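PDB 1VKU: acyl carrier protein from Thermotoga maritima, which probably carries the growing acyl chain on a phosphopantetheine arm during fatty acid biosynthesis. Local coordinates for residues 13-18 against 85-90; 28-33 against 54-59. One frame throughout, in Å; residues are numbered along the deposited sequence.

Contact 1 of 2, residues 13-18 against 85-90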
loop_
_atom_site.group_PDB
_atom_site.type_symbol
_atom_site.label_atom_id
_atom_site.label_comp_id
_atom_site.label_asym_id
_atom_site.label_seq_id
_atom_site.Cartn_x
_atom_site.Cartn_y
_atom_site.Cartn_z
HETATM N N MSE A 13 7.511 13.992 4.271
HETATM C CA MSE A 13 6.935 13.456 3.024
HETATM C C MSE A 13 6.755 11.934 3.005
HETATM O O MSE A 13 6.795 11.311 1.939
HETATM C CB MSE A 13 7.739 13.915 1.809
HETATM C CG MSE A 13 7.686 15.396 1.430
HETATM SE SE MSE A 13 6.156 16.481 2.096
HETATM C CE MSE A 13 5.728 17.776 0.520
ATOM N N GLU A 14 6.570 11.319 4.173
ATOM C CA GLU A 14 6.422 9.862 4.257
ATOM C C GLU A 14 5.173 9.363 3.532
ATOM O O GLU A 14 5.228 8.340 2.908
ATOM C CB GLU A 14 6.421 9.354 5.703
ATOM C CG GLU A 14 5.166 9.737 6.490
ATOM C CD GLU A 14 5.196 9.277 7.945
ATOM O OE1 GLU A 14 6.064 8.413 8.278
ATOM O OE2 GLU A 14 4.344 9.783 8.743
ATOM N N ARG A 15 4.059 10.087 3.601
ATOM C CA ARG A 15 2.840 9.637 2.941
ATOM C C ARG A 15 2.970 9.781 1.427
ATOM O O ARG A 15 2.647 8.841 0.707
ATOM C CB ARG A 15 1.615 10.396 3.452
ATOM C CG ARG A 15 1.397 10.259 4.952
ATOM C CD ARG A 15 0.034 10.814 5.452
ATOM N NE ARG A 15 -0.996 9.834 5.171
ATOM C CZ ARG A 15 -1.181 8.713 5.883
ATOM N NH1 ARG A 15 -0.439 8.474 6.965
ATOM N NH2 ARG A 15 -2.123 7.832 5.527
ATOM N N LYS A 16 3.437 10.949 0.955
ATOM C CA LYS A 16 3.680 11.178 -0.473
ATOM C C LYS A 16 4.555 10.086 -1.045
ATOM O O LYS A 16 4.300 9.618 -2.139
ATOM C CB LYS A 16 4.252 12.576 -0.757
ATOM C CG LYS A 16 3.314 13.694 -0.247
ATOM C CD LYS A 16 3.479 15.052 -0.924
ATOM C CE LYS A 16 2.320 15.958 -0.474
ATOM N NZ LYS A 16 2.508 17.394 -0.791
ATOM N N LYS A 17 5.600 9.717 -0.313
ATOM C CA LYS A 17 6.542 8.710 -0.762
ATOM C C LYS A 17 5.912 7.321 -0.871
ATOM O O LYS A 17 6.115 6.631 -1.858
ATOM C CB LYS A 17 7.786 8.702 0.125
ATOM C CG LYS A 17 8.698 9.936 -0.017
ATOM C CD LYS A 17 9.843 9.833 0.952
ATOM C CE LYS A 17 10.742 11.023 0.866
ATOM N NZ LYS A 17 11.821 10.846 1.840
ATOM N N LEU A 18 5.138 6.919 0.129
ATOM C CA LEU A 18 4.435 5.637 0.072
ATOM C C LEU A 18 3.311 5.604 -0.954
ATOM O O LEU A 18 3.072 4.583 -1.563
ATOM C CB LEU A 18 3.939 5.209 1.448
ATOM C CG LEU A 18 5.089 4.931 2.421
ATOM C CD1 LEU A 18 4.547 4.774 3.802
ATOM C CD2 LEU A 18 5.873 3.701 2.017
ATOM N N ILE A 85 -0.800 1.297 7.653
ATOM C CA ILE A 85 -0.238 0.054 8.121
ATOM C C ILE A 85 1.266 0.041 7.908
ATOM O O ILE A 85 1.999 -0.252 8.829
ATOM C CB ILE A 85 -0.936 -1.134 7.443
ATOM C CG1 ILE A 85 -2.267 -1.393 8.153
ATOM C CG2 ILE A 85 -0.081 -2.394 7.519
ATOM C CD1 ILE A 85 -3.315 -2.051 7.291
ATOM N N VAL A 86 1.714 0.355 6.699
ATOM C CA VAL A 86 3.145 0.416 6.354
ATOM C C VAL A 86 3.940 1.374 7.251
ATOM O O VAL A 86 4.934 0.969 7.839
ATOM C CB VAL A 86 3.350 0.727 4.853
ATOM C CG1 VAL A 86 4.823 0.993 4.530
ATOM C CG2 VAL A 86 2.821 -0.441 4.006
ATOM N N ILE A 87 3.486 2.620 7.398
ATOM C CA ILE A 87 4.089 3.531 8.396
ATOM C C ILE A 87 4.201 2.917 9.787
ATOM O O ILE A 87 5.258 3.010 10.420
ATOM C CB ILE A 87 3.335 4.885 8.453
ATOM C CG1 ILE A 87 3.597 5.686 7.182
ATOM C CG2 ILE A 87 3.778 5.692 9.657
ATOM C CD1 ILE A 87 2.536 6.737 6.855
ATOM N N LYS A 88 3.112 2.300 10.263
ATOM C CA LYS A 88 3.084 1.654 11.565
ATOM C C LYS A 88 4.123 0.551 11.651
ATOM O O LYS A 88 4.836 0.470 12.645
ATOM C CB LYS A 88 1.693 1.099 11.903
ATOM C CG LYS A 88 1.520 0.678 13.356
ATOM C CD LYS A 88 0.235 -0.132 13.583
ATOM N N LYS A 89 4.219 -0.296 10.630
ATOM C CA LYS A 89 5.204 -1.384 10.656
ATOM C C LYS A 89 6.636 -0.848 10.572
ATOM O O LYS A 89 7.557 -1.425 11.159
ATOM C CB LYS A 89 4.974 -2.433 9.551
ATOM C CG LYS A 89 3.623 -3.117 9.538
ATOM C CD LYS A 89 3.248 -3.765 10.816
ATOM C CE LYS A 89 1.980 -4.586 10.627
ATOM N NZ LYS A 89 1.970 -5.814 11.474
ATOM N N LEU A 90 6.824 0.233 9.833
ATOM C CA LEU A 90 8.139 0.838 9.717
ATOM C C LEU A 90 8.539 1.494 11.038
ATOM O O LEU A 90 9.681 1.362 11.475
ATOM C CB LEU A 90 8.199 1.830 8.551
ATOM C CG LEU A 90 8.286 1.276 7.127
ATOM C CD1 LEU A 90 8.197 2.394 6.118
ATOM C CD2 LEU A 90 9.541 0.481 6.912
#

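Contact 2 of 2, residues 28-33 against 54-59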
loop_
_atom_site.group_PDB
_atom_site.type_symbol
_atom_site.label_atom_id
_atom_site.label_comp_id
_atom_site.label_asym_id
_atom_site.label_seq_id
_atom_site.Cartn_x
_atom_site.Cartn_y
_atom_site.Cartn_z
ATOM N N GLU A 28 4.392 -1.068 -12.315
ATOM C CA GLU A 28 5.498 -1.921 -12.722
ATOM C C GLU A 28 5.275 -3.396 -12.465
ATOM O O GLU A 28 5.619 -4.218 -13.297
ATOM C CB GLU A 28 6.776 -1.491 -12.045
ATOM C CG GLU A 28 7.456 -0.337 -12.740
ATOM C CD GLU A 28 8.652 0.161 -11.965
ATOM O OE1 GLU A 28 9.232 -0.648 -11.191
ATOM O OE2 GLU A 28 9.004 1.358 -12.132
ATOM N N LYS A 29 4.714 -3.742 -11.317
ATOM C CA LYS A 29 4.497 -5.148 -11.027
ATOM C C LYS A 29 3.133 -5.628 -11.483
ATOM O O LYS A 29 2.983 -6.791 -11.815
ATOM C CB LYS A 29 4.653 -5.442 -9.551
ATOM C CG LYS A 29 5.839 -4.809 -8.910
ATOM C CD LYS A 29 7.079 -5.411 -9.399
ATOM C CE LYS A 29 8.043 -5.520 -8.268
ATOM N NZ LYS A 29 8.979 -6.603 -8.616
HETATM N N MSE A 30 2.144 -4.743 -11.514
HETATM C CA MSE A 30 0.763 -5.200 -11.682
HETATM C C MSE A 30 0.092 -4.727 -12.963
HETATM O O MSE A 30 -1.007 -5.160 -13.249
HETATM C CB MSE A 30 -0.061 -4.846 -10.441
HETATM C CG MSE A 30 0.498 -5.510 -9.167
HETATM SE SE MSE A 30 -0.308 -4.854 -7.559
HETATM C CE MSE A 30 -1.885 -5.997 -7.630
ATOM N N GLY A 31 0.748 -3.861 -13.734
ATOM C CA GLY A 31 0.230 -3.435 -15.031
ATOM C C GLY A 31 -0.966 -2.486 -14.974
ATOM O O GLY A 31 -1.783 -2.434 -15.895
ATOM N N LYS A 32 -1.075 -1.751 -13.881
ATOM C CA LYS A 32 -2.227 -0.905 -13.615
ATOM C C LYS A 32 -1.680 0.508 -13.617
ATOM O O LYS A 32 -0.763 0.805 -12.876
ATOM C CB LYS A 32 -2.850 -1.288 -12.258
ATOM C CG LYS A 32 -4.168 -0.613 -11.903
ATOM C CD LYS A 32 -5.132 -0.497 -13.088
ATOM C CE LYS A 32 -6.546 -0.173 -12.600
ATOM N NZ LYS A 32 -6.974 -1.205 -11.620
ATOM N N ASP A 33 -2.207 1.371 -14.479
ATOM C CA ASP A 33 -1.780 2.756 -14.536
ATOM C C ASP A 33 -2.771 3.540 -13.702
ATOM O O ASP A 33 -3.937 3.611 -14.046
ATOM C CB ASP A 33 -1.821 3.229 -15.991
ATOM C CG ASP A 33 -1.446 4.692 -16.153
ATOM O OD1 ASP A 33 -0.639 5.198 -15.345
ATOM O OD2 ASP A 33 -1.903 5.424 -17.072
ATOM N N ILE A 54 -3.839 -8.510 -1.663
ATOM C CA ILE A 54 -2.837 -9.479 -1.179
ATOM C C ILE A 54 -1.509 -9.359 -1.950
ATOM O O ILE A 54 -0.458 -9.329 -1.329
ATOM C CB ILE A 54 -3.385 -10.921 -1.258
ATOM C CG1 ILE A 54 -4.514 -11.115 -0.263
ATOM C CG2 ILE A 54 -2.264 -11.961 -1.086
ATOM C CD1 ILE A 54 -5.358 -12.351 -0.486
ATOM N N ASP A 55 -1.557 -9.277 -3.282
ATOM C CA ASP A 55 -0.335 -9.128 -4.078
ATOM C C ASP A 55 0.351 -7.807 -3.740
ATOM O O ASP A 55 1.543 -7.771 -3.496
ATOM C CB ASP A 55 -0.605 -9.181 -5.579
ATOM C CG ASP A 55 -0.801 -10.590 -6.099
ATOM O OD1 ASP A 55 0.006 -11.512 -5.790
ATOM O OD2 ASP A 55 -1.744 -10.862 -6.870
ATOM N N LEU A 56 -0.404 -6.719 -3.744
ATOM C CA LEU A 56 0.107 -5.408 -3.329
ATOM C C LEU A 56 0.802 -5.448 -1.961
ATOM O O LEU A 56 1.893 -4.910 -1.812
ATOM C CB LEU A 56 -1.023 -4.382 -3.289
ATOM C CG LEU A 56 -0.674 -2.918 -3.078
ATOM C CD1 LEU A 56 0.164 -2.396 -4.216
ATOM C CD2 LEU A 56 -1.970 -2.189 -3.006
ATOM N N VAL A 57 0.179 -6.103 -0.986
ATOM C CA VAL A 57 0.716 -6.180 0.386
ATOM C C VAL A 57 2.038 -6.961 0.378
ATOM O O VAL A 57 3.012 -6.513 0.968
ATOM C CB VAL A 57 -0.327 -6.774 1.370
ATOM C CG1 VAL A 57 0.299 -7.213 2.680
ATOM C CG2 VAL A 57 -1.478 -5.770 1.619
HETATM N N MSE A 58 2.081 -8.089 -0.336
HETATM C CA MSE A 58 3.278 -8.904 -0.403
HETATM C C MSE A 58 4.412 -8.163 -1.103
HETATM O O MSE A 58 5.579 -8.350 -0.749
HETATM C CB MSE A 58 3.003 -10.238 -1.068
HETATM C CG MSE A 58 2.179 -11.158 -0.216
HETATM SE SE MSE A 58 1.531 -12.730 -1.252
HETATM C CE MSE A 58 3.216 -13.787 -1.240
ATOM N N PHE A 59 4.068 -7.301 -2.060
ATOM C CA PHE A 59 5.085 -6.456 -2.720
ATOM C C PHE A 59 5.643 -5.393 -1.759
ATOM O O PHE A 59 6.841 -5.193 -1.717
ATOM C CB PHE A 59 4.577 -5.773 -3.994
ATOM C CG PHE A 59 4.392 -6.700 -5.193
ATOM C CD1 PHE A 59 5.404 -7.544 -5.621
ATOM C CD2 PHE A 59 3.199 -6.657 -5.928
ATOM C CE1 PHE A 59 5.215 -8.362 -6.725
ATOM C CE2 PHE A 59 3.021 -7.452 -7.028
ATOM C CZ PHE A 59 4.018 -8.309 -7.421
#

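Contact 1 of 2, residues 13-18 against 85-90
In the four-helix bundle of this acyl carrier protein, the first turn of helix 14-28 packs on helix 79-92 through E14, R15 and L18 against V86 and I87. The two short helical segments run at 116° to each other, with axes 11.1 Å apart. I87 is the centre of the contact. Its CG1 lies anti to the carbonyl carbon (chi1 -70°) and meets L18 CD1 at 3.6 Å. The other methyl of L18, CD2, rests on V86 CG1 at 3.8 Å. L18 and V86 form the buried side of the contact. E14 and R15 lie against the remaining branches of I87. The side chain of E14 crosses that of I87 at about a right angle; its OE1 is 3.8 Å from I87 CG2 and its CD 3.8 Å from I87 CD1. R15 also crosses it, with NH1 3.4 Å from I87 CD1, oblique to the guanidinium plane. An alanine in place of E14 would probably leave the flank of I87 less covered, since the carboxylate and CG against it would be gone. The R15 guanidinium is anchored by salt bridges, from NE to E39 and from NH2 to D84 on helix 79-92. Deeper in, L18 touches I83 of that helix and F64 of helix 50-64, while V86 touches F60, so three helices meet here.

Contact 2 of 2, residues 28-33 against 54-59
K29 lays its CB over one face of the F59 ring, a CH-pi contact with CB 3.9 Å from the ring centroid and 23° off the ring normal. The carbon sits nearest the rim atoms CE2 and CZ of F59, each 3.6 Å away. M30, a selenomethionine, reaches the same ring differently. Its CG approaches F59 CE2 obliquely at 3.8 Å. Its SE lies at the ring edge, 5.4 Å from the F59 centroid, in a Met-aromatic contact. Past the ring M30 runs on to L56 and D55 of the same helix. SE, in the place of a methionine sulfur, lies anti to CA (chi2 170°) and meets L56 CD1 at 4.2 Å. The chain then bends at chi3 (83°), and the terminal CE of M30 comes to 4.0 Å from D55 CB. All these meetings are apolar or aromatic, and no hydrogen bond crosses between the segments. Just after M30 the chain turns at G31, which has positive phi. The side chain of D55 lies about 10 Å from that of S50, the predicted phosphopantetheine attachment serine, which carries no arm here. The contact joins the turn after helix 14-28 to the middle of helix 50-64. L56 and F59 also touch I25 of helix 14-28, and M30 touches F48 in the loop before helix 50-64.

How the contacts relate
From the N terminus, the chain enters helix 14-28, whose first turn belongs to contact 1. Contact 2 begins at the far end of that helix, in the turn 28-33. A long loop follows, and residues 54-59 of helix 50-64 return to close contact 2 across 20 intervening residues. The chain passes through helix 70-73 and reaches helix 79-92, where residues 85-90 close contact 1 across 66 residues. The smaller closure therefore lies wholly within the larger. The centres of contact 1 and contact 2 are about 17 Å apart. They lie on opposite sides of the chain's centre and do not touch. Together they tie the start of helix 14-28 to helix 79-92 and the turn just after its end to helix 50-64.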